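PDB 4DNG: putative aldehyde dehydrogenase AldY from Bacillus subtilis, which probably oxidises aldehydes to carboxylates with NAD+ and may help protect the cell against stress from ethanol and related compounds. Local coordinates for residues Gly77-Asn82 with Glu106-Ile111; Asp85-Ile90 with Gly96-Ser101; Ser160-Ala165 with Ser228-Thr233; Arg237-Ile242 with Met250-Gly255. All coordinates share one frame; numbering follows the deposited sequence.

How the contacts relate
Contacts 1 and 2 lie in the helical layer, and both use helix 98-118. It packs against helix 65-81 in contact 1 and helix 83-94 in contact 2. Both are largely buried and apolar, with no hydrogen bond across. Contacts 3 and 4 set helices against neighbouring parallel strands, 226-231 and 249-254, of one sheet. Contact 3 is nearest the chain centre and is polar, built on a serine pair. Contact 4 is apolar and borders the second subunit. Met161 of contact 3 touches Thr108 and Ile111 of contact 1. Contact 3 holds part of the probable NAD+ site and contact 4 the predicted active-site Glu253; contacts 1 and 2 lie away from both.

Contact 1: Gly77-Asn82 with Glu106-Ile111; sequences GYLHEN and EQTIAI
Leu79 and Thr108 meet through methyl groups where two helices run roughly antiparallel. The apolar contacts carry the interface. CD1 of Leu79 lies 4.0 Å from CG2 of Thr108, and the two side chains cross at about a right angle. The first torsion of Thr108 (chi1 -57°) sets CG2 anti to the backbone N and brings this methyl to face the leucine. Ile109 adds the second patch. Its CG1 is 4.3 Å from CB of Leu79. Its CD1 comes within 4.4 Å of CB of His80, so it meets the root of that side chain and not the imidazole. The packing is light. The axes of the two short helical pieces stay 10.2 Å apart at 156°, and only about 141 Å² is buried.

No hydrogen bond crosses the contact. Thr108 OG1 turns back along its own helix and bonds to the carbonyl O of Glu104. At the end of helix 65-81, ND2 of Asn82 makes a weak bond to the carbonyl O of Tyr78, at 2.8 Å. The same ND2 sits 3.2 Å above the ring of Tyr78, over its centre.

Other helices close around the pair. Leu79 also touches Ala193 of helix 183-196 and Ile86 of helix 83-94. Thr108 rests on Met157 and Met161 of helix 156-169, which lies between helix 98-118 and the central sheet.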
loop_
_atom_site.group_PDB
_atom_site.type_symbol
_atom_site.label_atom_id
_atom_site.label_comp_id
_atom_site.label_asym_id
_atom_site.label_seq_id
_atom_site.Cartn_x
_atom_site.Cartn_y
_atom_site.Cartn_z
ATOM N N GLY A 77 6.169 -20.987 -23.647
ATOM C CA GLY A 77 6.409 -21.829 -24.817
ATOM C C GLY A 77 5.353 -21.634 -25.882
ATOM O O GLY A 77 5.679 -21.486 -27.060
ATOM N N TYR A 78 4.085 -21.627 -25.465
ATOM C CA TYR A 78 2.978 -21.341 -26.376
ATOM C C TYR A 78 3.173 -19.997 -27.104
ATOM O O TYR A 78 2.928 -19.892 -28.315
ATOM C CB TYR A 78 1.625 -21.357 -25.636
ATOM C CG TYR A 78 0.431 -21.123 -26.536
ATOM C CD1 TYR A 78 -0.018 -19.824 -26.834
ATOM C CD2 TYR A 78 -0.238 -22.198 -27.113
ATOM C CE1 TYR A 78 -1.103 -19.619 -27.684
ATOM C CE2 TYR A 78 -1.329 -22.010 -27.946
ATOM C CZ TYR A 78 -1.761 -20.731 -28.230
ATOM O OH TYR A 78 -2.844 -20.590 -29.064
ATOM N N LEU A 79 3.621 -18.980 -26.381
ATOM C CA LEU A 79 3.703 -17.631 -26.977
ATOM C C LEU A 79 4.847 -17.510 -27.975
ATOM O O LEU A 79 4.733 -16.795 -28.972
ATOM C CB LEU A 79 3.826 -16.539 -25.914
ATOM C CG LEU A 79 2.775 -16.450 -24.796
ATOM C CD1 LEU A 79 3.180 -15.435 -23.719
ATOM C CD2 LEU A 79 1.392 -16.105 -25.324
ATOM N N HIS A 80 5.944 -18.211 -27.698
ATOM C CA HIS A 80 7.138 -18.161 -28.547
ATOM C C HIS A 80 6.955 -18.977 -29.826
ATOM O O HIS A 80 7.255 -18.490 -30.924
ATOM C CB HIS A 80 8.376 -18.574 -27.729
ATOM C CG HIS A 80 9.618 -18.813 -28.558
ATOM N ND1 HIS A 80 10.119 -20.051 -28.774
ATOM C CD2 HIS A 80 10.454 -17.927 -29.233
ATOM C CE1 HIS A 80 11.214 -19.961 -29.552
ATOM N NE2 HIS A 80 11.418 -18.667 -29.837
ATOM N N GLU A 81 6.444 -20.207 -29.689
ATOM C CA GLU A 81 6.069 -21.056 -30.830
ATOM C C GLU A 81 5.143 -20.301 -31.781
ATOM O O GLU A 81 5.274 -20.392 -32.996
ATOM C CB GLU A 81 5.369 -22.337 -30.337
ATOM C CG GLU A 81 4.982 -23.319 -31.437
ATOM C CD GLU A 81 6.186 -23.772 -32.227
ATOM O OE1 GLU A 81 7.198 -24.130 -31.589
ATOM O OE2 GLU A 81 6.129 -23.755 -33.475
ATOM N N ASN A 82 4.242 -19.514 -31.204
ATOM C CA ASN A 82 3.187 -18.856 -31.962
ATOM C C ASN A 82 3.445 -17.386 -32.223
ATOM O O ASN A 82 2.525 -16.652 -32.589
ATOM C CB ASN A 82 1.845 -19.061 -31.248
ATOM C CG ASN A 82 1.435 -20.510 -31.227
ATOM O OD1 ASN A 82 1.481 -21.164 -32.250
ATOM N ND2 ASN A 82 1.073 -21.032 -30.054
ATOM N N GLU A 106 7.859 -9.900 -27.042
ATOM C CA GLU A 106 9.126 -10.198 -26.368
ATOM C C GLU A 106 9.114 -9.859 -24.875
ATOM O O GLU A 106 9.457 -10.708 -24.045
ATOM C CB GLU A 106 10.318 -9.593 -27.106
ATOM C CG GLU A 106 10.810 -10.539 -28.200
ATOM C CD GLU A 106 11.589 -9.854 -29.302
ATOM O OE1 GLU A 106 12.014 -8.694 -29.121
ATOM O OE2 GLU A 106 11.778 -10.486 -30.362
ATOM N N GLN A 107 8.680 -8.654 -24.522
ATOM C CA GLN A 107 8.627 -8.262 -23.103
ATOM C C GLN A 107 7.733 -9.146 -22.251
ATOM O O GLN A 107 8.089 -9.473 -21.125
ATOM C CB GLN A 107 8.207 -6.823 -22.973
ATOM C CG GLN A 107 9.325 -5.841 -23.273
ATOM C CD GLN A 107 8.848 -4.400 -23.171
ATOM O OE1 GLN A 107 9.643 -3.467 -23.251
ATOM N NE2 GLN A 107 7.536 -4.213 -22.993
ATOM N N THR A 108 6.581 -9.528 -22.802
ATOM C CA THR A 108 5.637 -10.496 -22.210
ATOM C C THR A 108 6.299 -11.854 -21.887
ATOM O O THR A 108 6.114 -12.404 -20.803
ATOM C CB THR A 108 4.427 -10.666 -23.162
ATOM O OG1 THR A 108 3.825 -9.381 -23.382
ATOM C CG2 THR A 108 3.353 -11.624 -22.605
ATOM N N ILE A 109 7.086 -12.366 -22.827
ATOM C CA ILE A 109 7.909 -13.545 -22.631
ATOM C C ILE A 109 8.968 -13.323 -21.541
ATOM O O ILE A 109 9.153 -14.168 -20.644
ATOM C CB ILE A 109 8.570 -13.930 -23.965
ATOM C CG1 ILE A 109 7.509 -14.520 -24.906
ATOM C CG2 ILE A 109 9.762 -14.860 -23.757
ATOM C CD1 ILE A 109 7.841 -14.396 -26.381
ATOM N N ALA A 110 9.667 -12.193 -21.616
ATOM C CA ALA A 110 10.614 -11.837 -20.560
ATOM C C ALA A 110 9.955 -11.931 -19.170
ATOM O O ALA A 110 10.479 -12.602 -18.276
ATOM C CB ALA A 110 11.219 -10.460 -20.800
ATOM N N ILE A 111 8.790 -11.313 -19.015
ATOM C CA ILE A 111 8.034 -11.390 -17.757
ATOM C C ILE A 111 7.774 -12.840 -17.299
ATOM O O ILE A 111 7.939 -13.159 -16.118
ATOM C CB ILE A 111 6.723 -10.601 -17.852
ATOM C CG1 ILE A 111 7.013 -9.105 -17.876
ATOM C CG2 ILE A 111 5.796 -10.922 -16.696
ATOM C CD1 ILE A 111 5.923 -8.289 -18.540
#

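Contact 2: Asp85-Ile90 with Gly96-Ser101; sequences DIIMMI and GTIIKS
Ile90 and Ser101 touch where helix 83-94 packs on the start of helix 98-118. The two helices are consecutive and joined by a short connection, so this is a local helix-helix contact, with both parts in the helical layer of the aldehyde dehydrogenase fold.

Ile90 can be followed outward. Its CB is 3.9 Å from OG of Ser101. CG2 comes closer, 3.5 Å from the same oxygen, because chi1 of -68° sets this branch anti to the backbone N. CG1 makes no close contact with the serine, but CD1, at its end, is 4.2 Å from the carbonyl O of Ser101. The serine side chain thus packs on CB and CG2 of the isoleucine. One turn earlier, the carbonyl O of Ile87 is 3.7 Å from CB of Ser101. CG2 of Ile87 reaches Ile98 CG1 at 4.2 Å.

Met88 starts out away from the partner segment. Bends at chi2 (53°) and chi3 fold its chain back, and SD arrives 4.3 Å from CD1 of Ile98 at the more exposed margin. Ile90 also packs on Ser185 of helix 183-196. Thr97 precedes helix 98-118, and its OG1 bonds to the carbonyl O of Thr324.

No hydrogen bond crosses between the segments. The buried hydroxyl of Ser101 is satisfied within its own turn. OG donates to the carbonyl O of Thr97 over 2.7 Å, from a point 47° out of the carbonyl plane, and the same oxygen also accepts from Ser101 N.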
loop_
_atom_site.group_PDB
_atom_site.type_symbol
_atom_site.label_atom_id
_atom_site.label_comp_id
_atom_site.label_asym_id
_atom_site.label_seq_id
_atom_site.Cartn_x
_atom_site.Cartn_y
_atom_site.Cartn_z
ATOM N N ASP A 85 1.942 -15.224 -35.548
ATOM C CA ASP A 85 0.502 -14.979 -35.503
ATOM C C ASP A 85 0.084 -14.031 -34.378
ATOM O O ASP A 85 -0.836 -13.234 -34.537
ATOM C CB ASP A 85 -0.232 -16.313 -35.362
ATOM C CG ASP A 85 0.052 -17.269 -36.526
ATOM O OD1 ASP A 85 0.107 -16.791 -37.683
ATOM O OD2 ASP A 85 0.210 -18.495 -36.288
ATOM N N ILE A 86 0.752 -14.128 -33.237
ATOM C CA ILE A 86 0.405 -13.311 -32.089
ATOM C C ILE A 86 0.770 -11.866 -32.402
ATOM O O ILE A 86 -0.033 -10.959 -32.173
ATOM C CB ILE A 86 1.074 -13.843 -30.798
ATOM C CG1 ILE A 86 0.597 -15.281 -30.511
ATOM C CG2 ILE A 86 0.794 -12.941 -29.618
ATOM C CD1 ILE A 86 1.280 -15.978 -29.344
ATOM N N ILE A 87 1.960 -11.668 -32.970
ATOM C CA ILE A 87 2.463 -10.334 -33.309
ATOM C C ILE A 87 1.507 -9.635 -34.290
ATOM O O ILE A 87 1.067 -8.507 -34.063
ATOM C CB ILE A 87 3.945 -10.390 -33.784
ATOM C CG1 ILE A 87 4.865 -10.609 -32.566
ATOM C CG2 ILE A 87 4.359 -9.130 -34.554
ATOM C CD1 ILE A 87 6.319 -10.900 -32.886
ATOM N N MET A 88 1.144 -10.349 -35.343
ATOM C CA MET A 88 0.150 -9.881 -36.293
ATOM C C MET A 88 -1.127 -9.444 -35.600
ATOM O O MET A 88 -1.588 -8.328 -35.825
ATOM C CB MET A 88 -0.152 -10.949 -37.352
ATOM C CG MET A 88 -0.943 -10.407 -38.538
ATOM S SD MET A 88 -0.198 -8.935 -39.297
ATOM C CE MET A 88 1.092 -9.678 -40.300
ATOM N N MET A 89 -1.682 -10.309 -34.750
ATOM C CA MET A 89 -2.920 -9.996 -34.032
ATOM C C MET A 89 -2.822 -8.779 -33.078
ATOM O O MET A 89 -3.735 -7.945 -33.053
ATOM C CB MET A 89 -3.473 -11.232 -33.320
ATOM C CG MET A 89 -4.828 -11.010 -32.644
ATOM S SD MET A 89 -6.183 -10.507 -33.730
ATOM C CE MET A 89 -6.316 -11.947 -34.778
ATOM N N ILE A 90 -1.724 -8.673 -32.317
ATOM C CA ILE A 90 -1.475 -7.481 -31.496
ATOM C C ILE A 90 -1.490 -6.225 -32.360
ATOM O O ILE A 90 -2.081 -5.227 -31.982
ATOM C CB ILE A 90 -0.129 -7.530 -30.729
ATOM C CG1 ILE A 90 -0.148 -8.617 -29.638
ATOM C CG2 ILE A 90 0.173 -6.178 -30.088
ATOM C CD1 ILE A 90 1.240 -9.050 -29.215
ATOM N N GLY A 96 -0.939 -0.735 -33.012
ATOM C CA GLY A 96 0.501 -0.770 -32.844
ATOM C C GLY A 96 1.152 -1.427 -34.039
ATOM O O GLY A 96 0.574 -2.290 -34.718
ATOM N N THR A 97 2.364 -0.982 -34.288
ATOM C CA THR A 97 3.192 -1.372 -35.407
ATOM C C THR A 97 3.757 -2.804 -35.189
ATOM O O THR A 97 3.826 -3.259 -34.031
ATOM C CB THR A 97 4.291 -0.310 -35.429
ATOM O OG1 THR A 97 3.927 0.725 -36.353
ATOM C CG2 THR A 97 5.634 -0.876 -35.734
ATOM N N ILE A 98 4.135 -3.516 -36.271
ATOM C CA ILE A 98 4.779 -4.832 -36.130
ATOM C C ILE A 98 6.021 -4.739 -35.238
ATOM O O ILE A 98 6.281 -5.619 -34.419
ATOM C CB ILE A 98 5.133 -5.507 -37.484
ATOM C CG1 ILE A 98 4.074 -6.536 -37.876
ATOM C CG2 ILE A 98 6.393 -6.357 -37.348
ATOM C CD1 ILE A 98 2.760 -5.978 -38.343
ATOM N N ILE A 99 6.779 -3.661 -35.392
ATOM C CA ILE A 99 7.923 -3.404 -34.521
ATOM C C ILE A 99 7.500 -3.262 -33.061
ATOM O O ILE A 99 8.033 -3.954 -32.200
ATOM C CB ILE A 99 8.733 -2.164 -34.964
ATOM C CG1 ILE A 99 9.335 -2.383 -36.364
ATOM C CG2 ILE A 99 9.834 -1.857 -33.958
ATOM C CD1 ILE A 99 8.389 -2.128 -37.531
ATOM N N LYS A 100 6.549 -2.370 -32.785
ATOM C CA LYS A 100 6.060 -2.171 -31.423
ATOM C C LYS A 100 5.511 -3.501 -30.884
ATOM O O LYS A 100 5.743 -3.856 -29.730
ATOM C CB LYS A 100 4.972 -1.086 -31.369
ATOM C CG LYS A 100 4.637 -0.657 -29.949
ATOM C CD LYS A 100 3.156 -0.427 -29.686
ATOM C CE LYS A 100 2.792 1.053 -29.670
ATOM N NZ LYS A 100 1.878 1.402 -28.537
ATOM N N SER A 101 4.817 -4.242 -31.745
ATOM C CA SER A 101 4.170 -5.481 -31.335
ATOM C C SER A 101 5.170 -6.579 -31.003
ATOM O O SER A 101 4.952 -7.361 -30.068
ATOM C CB SER A 101 3.214 -5.961 -32.415
ATOM O OG SER A 101 2.203 -4.997 -32.652
#

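Contact 3: Ser160-Ala165 with Ser228-Thr233; sequences SMRSIA and SFTGST
A buried hydroxyl-to-hydroxyl bond between Ser163 and Ser228 joins helix 156-169 to strand 226-231, near the centre of the chain. It is a polar contact between a helix and the sheet it covers. OG of Ser163 and OG of Ser228 are 2.6 Å apart, and either could be the donor. The two serines use different torsions. OG of Ser228 extends anti to its backbone N (chi1 177°), toward the helix. OG of Ser163 is anti to its carbonyl carbon instead, beside its backbone N. The carbons stay behind the oxygens, with CB of Ser163 4.1 Å from CB of Ser228.

The backbone around Ser228 is held in the sheet by hydrogen bonds to Ser148 and Ile150. On the helix, the carbonyl O of Ser160 accepts from both Ser163 N and Ile164 N.

Arg162 lies next to the serine pair. Its chain bends at chi3 (62°) and crosses the side chain of Thr230 at about a right angle. NH1 comes to 3.6 Å from OG1 of Thr230, too far for a hydrogen bond, and the approach to the guanidinium is oblique. NH2 makes a weak, long ion pair with Glu253, a predicted active-site residue.

On the other side of the strand, Phe229 packs on Val235 and Ile239 of helix 233-246. The carbonyl O of Ser232 lies in the plane of its ring, at the edge. The strand ends at Gly231, and Ser232 and Thr233 lead into helix 233-246. By similarity these three residues probably bind NAD+, consistent with the strand-turn-helix start of a Rossmann-like cofactor site.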
loop_
_atom_site.group_PDB
_atom_site.type_symbol
_atom_site.label_atom_id
_atom_site.label_comp_id
_atom_site.label_asym_id
_atom_site.label_seq_id
_atom_site.Cartn_x
_atom_site.Cartn_y
_atom_site.Cartn_z
ATOM N N SER A 160 -1.069 -6.634 -18.896
ATOM C CA SER A 160 -1.814 -7.760 -18.382
ATOM C C SER A 160 -0.866 -8.814 -17.778
ATOM O O SER A 160 -1.014 -9.209 -16.612
ATOM C CB SER A 160 -2.683 -8.377 -19.498
ATOM O OG SER A 160 -3.665 -7.446 -19.956
ATOM N N MET A 161 0.115 -9.267 -18.554
ATOM C CA MET A 161 0.990 -10.336 -18.076
ATOM C C MET A 161 1.854 -9.840 -16.902
ATOM O O MET A 161 2.284 -10.622 -16.044
ATOM C CB MET A 161 1.852 -10.846 -19.218
ATOM C CG MET A 161 2.753 -12.004 -18.871
ATOM S SD MET A 161 1.669 -13.396 -18.632
ATOM C CE MET A 161 1.326 -13.826 -20.342
ATOM N N ARG A 162 2.070 -8.531 -16.830
ATOM C CA ARG A 162 2.817 -7.969 -15.697
ATOM C C ARG A 162 2.089 -8.236 -14.385
ATOM O O ARG A 162 2.701 -8.185 -13.328
ATOM C CB ARG A 162 3.106 -6.485 -15.882
ATOM C CG ARG A 162 4.211 -5.962 -14.997
ATOM C CD ARG A 162 4.179 -4.444 -14.922
ATOM N NE ARG A 162 2.924 -3.974 -14.343
ATOM C CZ ARG A 162 2.453 -2.738 -14.487
ATOM N NH1 ARG A 162 1.297 -2.392 -13.932
ATOM N NH2 ARG A 162 3.133 -1.851 -15.196
ATOM N N SER A 163 0.798 -8.557 -14.449
ATOM C CA SER A 163 0.084 -8.919 -13.233
ATOM C C SER A 163 -0.299 -10.379 -13.191
ATOM O O SER A 163 -0.311 -11.002 -12.123
ATOM C CB SER A 163 -1.154 -8.052 -13.029
ATOM O OG SER A 163 -0.764 -6.699 -12.977
ATOM N N ILE A 164 -0.642 -10.924 -14.344
ATOM C CA ILE A 164 -1.049 -12.316 -14.404
ATOM C C ILE A 164 0.089 -13.253 -13.941
ATOM O O ILE A 164 -0.107 -14.100 -13.064
ATOM C CB ILE A 164 -1.585 -12.666 -15.803
ATOM C CG1 ILE A 164 -2.935 -11.970 -16.015
ATOM C CG2 ILE A 164 -1.654 -14.169 -15.977
ATOM C CD1 ILE A 164 -3.397 -11.883 -17.455
ATOM N N ALA A 165 1.290 -13.059 -14.471
ATOM C CA ALA A 165 2.343 -14.074 -14.269
ATOM C C ALA A 165 2.901 -14.157 -12.826
ATOM O O ALA A 165 3.015 -15.244 -12.275
ATOM C CB ALA A 165 3.454 -13.930 -15.312
ATOM N N SER A 228 -4.952 -4.346 -9.400
ATOM C CA SER A 228 -3.881 -3.963 -10.295
ATOM C C SER A 228 -4.531 -3.168 -11.441
ATOM O O SER A 228 -5.447 -3.670 -12.082
ATOM C CB SER A 228 -3.202 -5.243 -10.806
ATOM O OG SER A 228 -2.195 -4.944 -11.742
ATOM N N PHE A 229 -4.083 -1.931 -11.676
ATOM C CA PHE A 229 -4.690 -1.033 -12.670
ATOM C C PHE A 229 -3.645 -0.173 -13.382
ATOM O O PHE A 229 -2.703 0.327 -12.753
ATOM C CB PHE A 229 -5.740 -0.126 -11.990
ATOM C CG PHE A 229 -6.351 0.933 -12.900
ATOM C CD1 PHE A 229 -7.340 0.604 -13.820
ATOM C CD2 PHE A 229 -5.962 2.264 -12.804
ATOM C CE1 PHE A 229 -7.905 1.571 -14.654
ATOM C CE2 PHE A 229 -6.524 3.239 -13.624
ATOM C CZ PHE A 229 -7.496 2.888 -14.559
ATOM N N THR A 230 -3.821 -0.015 -14.693
ATOM C CA THR A 230 -3.092 0.966 -15.502
ATOM C C THR A 230 -4.107 1.777 -16.334
ATOM O O THR A 230 -4.944 1.186 -17.008
ATOM C CB THR A 230 -2.046 0.296 -16.421
ATOM O OG1 THR A 230 -0.973 -0.217 -15.630
ATOM C CG2 THR A 230 -1.464 1.312 -17.382
ATOM N N GLY A 231 -4.023 3.115 -16.277
ATOM C CA GLY A 231 -5.041 4.022 -16.834
ATOM C C GLY A 231 -4.963 5.461 -16.322
ATOM O O GLY A 231 -3.902 5.922 -15.874
ATOM N N SER A 232 -6.061 6.206 -16.422
ATOM C CA SER A 232 -6.016 7.652 -16.076
ATOM C C SER A 232 -5.965 7.889 -14.578
ATOM O O SER A 232 -6.418 7.071 -13.802
ATOM C CB SER A 232 -7.213 8.426 -16.663
ATOM O OG SER A 232 -8.444 7.959 -16.116
ATOM N N THR A 233 -5.445 9.038 -14.180
ATOM C CA THR A 233 -5.429 9.450 -12.775
ATOM C C THR A 233 -6.813 9.487 -12.084
ATOM O O THR A 233 -6.941 9.067 -10.930
ATOM C CB THR A 233 -4.703 10.786 -12.680
ATOM O OG1 THR A 233 -3.415 10.604 -13.264
ATOM C CG2 THR A 233 -4.541 11.278 -11.229
#

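Contact 4: Arg237-Ile242 with Met250-Gly255; sequences RHIGEI and MALELG
Ile239 and Leu252 meet through one methyl branch each. CG2 of Ile239 is 3.8 Å from CD2 of Leu252. Their side chains lie alongside each other and point in opposite directions. Both have an ordinary first torsion. In Ile239, CG2 is anti to the backbone N, which sends that branch to the strand. In Leu252, CG is anti to the carbonyl carbon (chi1 -58°), and the side chain extends to the helix.

Met250 is less regular. Its CG stands between the backbone N and the carbonyl carbon (chi1 81°), a crowded position. The chain then runs out extended and bends at chi3 (103°). This lays SD against the backbone of Gly240, 3.6 Å from its CA. CE goes on to 4.1 Å from the carbonyl O of Gly240. Because Gly240 has no side chain, the sulfur rests directly on the helix backbone.

The two segments belong to a beta-alpha-beta crossover: strand 226-231, helix 233-246 and the neighbouring parallel strand 249-254. Phe229 of the first strand also packs on Leu252 and Leu254, between helix and sheet. Glu253, predicted to be in the active site, lies between the two leucines in sequence and takes the other face of the sheet.

The second subunit borders both segments. Glu241 forms a salt bridge with Arg245 of that subunit, and Phe247 of that subunit packs on Leu252 and Leu254. On the helix surface, CD1 of Ile242 sits 3.6 Å above the ring of His238, offset toward its rim.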
loop_
_atom_site.group_PDB
_atom_site.type_symbol
_atom_site.label_atom_id
_atom_site.label_comp_id
_atom_site.label_asym_id
_atom_site.label_seq_id
_atom_site.Cartn_x
_atom_site.Cartn_y
_atom_site.Cartn_z
ATOM N N ARG A 237 -7.874 7.666 -8.747
ATOM C CA ARG A 237 -8.359 8.196 -7.481
ATOM C C ARG A 237 -9.603 7.435 -7.034
ATOM O O ARG A 237 -9.788 7.159 -5.844
ATOM C CB ARG A 237 -8.628 9.706 -7.579
ATOM C CG ARG A 237 -7.408 10.513 -8.032
ATOM C CD ARG A 237 -7.615 12.025 -7.974
ATOM N NE ARG A 237 -6.379 12.571 -7.463
ATOM C CZ ARG A 237 -5.499 13.253 -8.170
ATOM N NH1 ARG A 237 -4.389 13.652 -7.585
ATOM N NH2 ARG A 237 -5.741 13.553 -9.431
ATOM N N HIS A 238 -10.445 7.085 -8.003
ATOM C CA HIS A 238 -11.674 6.338 -7.759
ATOM C C HIS A 238 -11.353 4.956 -7.223
ATOM O O HIS A 238 -12.003 4.469 -6.295
ATOM C CB HIS A 238 -12.471 6.290 -9.068
ATOM C CG HIS A 238 -13.856 5.674 -8.965
ATOM N ND1 HIS A 238 -14.912 6.338 -8.466
ATOM C CD2 HIS A 238 -14.342 4.432 -9.399
ATOM C CE1 HIS A 238 -16.001 5.546 -8.522
ATOM N NE2 HIS A 238 -15.649 4.388 -9.111
ATOM N N ILE A 239 -10.343 4.307 -7.784
ATOM C CA ILE A 239 -9.894 3.029 -7.249
ATOM C C ILE A 239 -9.287 3.208 -5.849
ATOM O O ILE A 239 -9.609 2.469 -4.919
ATOM C CB ILE A 239 -8.864 2.377 -8.179
ATOM C CG1 ILE A 239 -9.554 2.012 -9.474
ATOM C CG2 ILE A 239 -8.205 1.165 -7.489
ATOM C CD1 ILE A 239 -8.609 1.752 -10.617
ATOM N N GLY A 240 -8.428 4.207 -5.702
ATOM C CA GLY A 240 -7.746 4.456 -4.427
ATOM C C GLY A 240 -8.695 4.642 -3.264
ATOM O O GLY A 240 -8.440 4.198 -2.146
ATOM N N GLU A 241 -9.811 5.291 -3.536
ATOM C CA GLU A 241 -10.788 5.537 -2.502
ATOM C C GLU A 241 -11.509 4.236 -2.135
ATOM O O GLU A 241 -11.659 3.905 -0.954
ATOM C CB GLU A 241 -11.722 6.631 -2.995
ATOM C CG GLU A 241 -13.119 6.714 -2.415
ATOM C CD GLU A 241 -14.052 7.411 -3.384
ATOM O OE1 GLU A 241 -14.617 8.468 -3.045
ATOM O OE2 GLU A 241 -14.184 6.906 -4.520
ATOM N N ILE A 242 -11.916 3.478 -3.144
ATOM C CA ILE A 242 -12.675 2.253 -2.903
ATOM C C ILE A 242 -11.790 1.210 -2.254
ATOM O O ILE A 242 -12.197 0.565 -1.296
ATOM C CB ILE A 242 -13.304 1.673 -4.190
ATOM C CG1 ILE A 242 -14.507 2.504 -4.602
ATOM C CG2 ILE A 242 -13.707 0.208 -3.998
ATOM C CD1 ILE A 242 -14.738 2.542 -6.100
ATOM N N MET A 250 -2.961 -2.136 -3.738
ATOM C CA MET A 250 -3.213 -1.547 -5.022
ATOM C C MET A 250 -1.942 -1.218 -5.805
ATOM O O MET A 250 -1.084 -0.485 -5.349
ATOM C CB MET A 250 -4.215 -0.383 -4.902
ATOM C CG MET A 250 -3.703 0.963 -4.445
ATOM S SD MET A 250 -5.111 2.002 -4.011
ATOM C CE MET A 250 -5.079 1.921 -2.222
ATOM N N ALA A 251 -1.816 -1.822 -6.978
ATOM C CA ALA A 251 -0.702 -1.542 -7.875
ATOM C C ALA A 251 -1.254 -0.694 -9.006
ATOM O O ALA A 251 -1.743 -1.199 -10.012
ATOM C CB ALA A 251 -0.102 -2.841 -8.418
ATOM N N LEU A 252 -1.197 0.607 -8.807
ATOM C CA LEU A 252 -1.728 1.553 -9.748
ATOM C C LEU A 252 -0.617 2.129 -10.619
ATOM O O LEU A 252 0.453 2.466 -10.129
ATOM C CB LEU A 252 -2.471 2.662 -8.991
ATOM C CG LEU A 252 -3.616 2.236 -8.081
ATOM C CD1 LEU A 252 -4.360 3.462 -7.559
ATOM C CD2 LEU A 252 -4.586 1.277 -8.785
ATOM N N GLU A 253 -0.864 2.218 -11.919
ATOM C CA GLU A 253 0.047 2.926 -12.828
ATOM C C GLU A 253 -0.738 3.970 -13.608
ATOM O O GLU A 253 -1.710 3.654 -14.313
ATOM C CB GLU A 253 0.737 1.943 -13.761
ATOM C CG GLU A 253 1.741 2.578 -14.700
ATOM C CD GLU A 253 2.927 1.671 -14.959
ATOM O OE1 GLU A 253 3.284 1.485 -16.147
ATOM O OE2 GLU A 253 3.492 1.151 -13.969
ATOM N N LEU A 254 -0.336 5.221 -13.471
ATOM C CA LEU A 254 -1.198 6.326 -13.899
ATOM C C LEU A 254 -0.473 7.320 -14.793
ATOM O O LEU A 254 0.711 7.602 -14.599
ATOM C CB LEU A 254 -1.799 7.028 -12.659
ATOM C CG LEU A 254 -2.477 6.072 -11.667
ATOM C CD1 LEU A 254 -2.780 6.742 -10.351
ATOM C CD2 LEU A 254 -3.761 5.469 -12.231
ATOM N N GLY A 255 -1.186 7.863 -15.768
ATOM C CA GLY A 255 -0.571 8.795 -16.705
ATOM C C GLY A 255 -0.058 9.993 -15.931
ATOM O O GLY A 255 -0.841 10.661 -15.261
#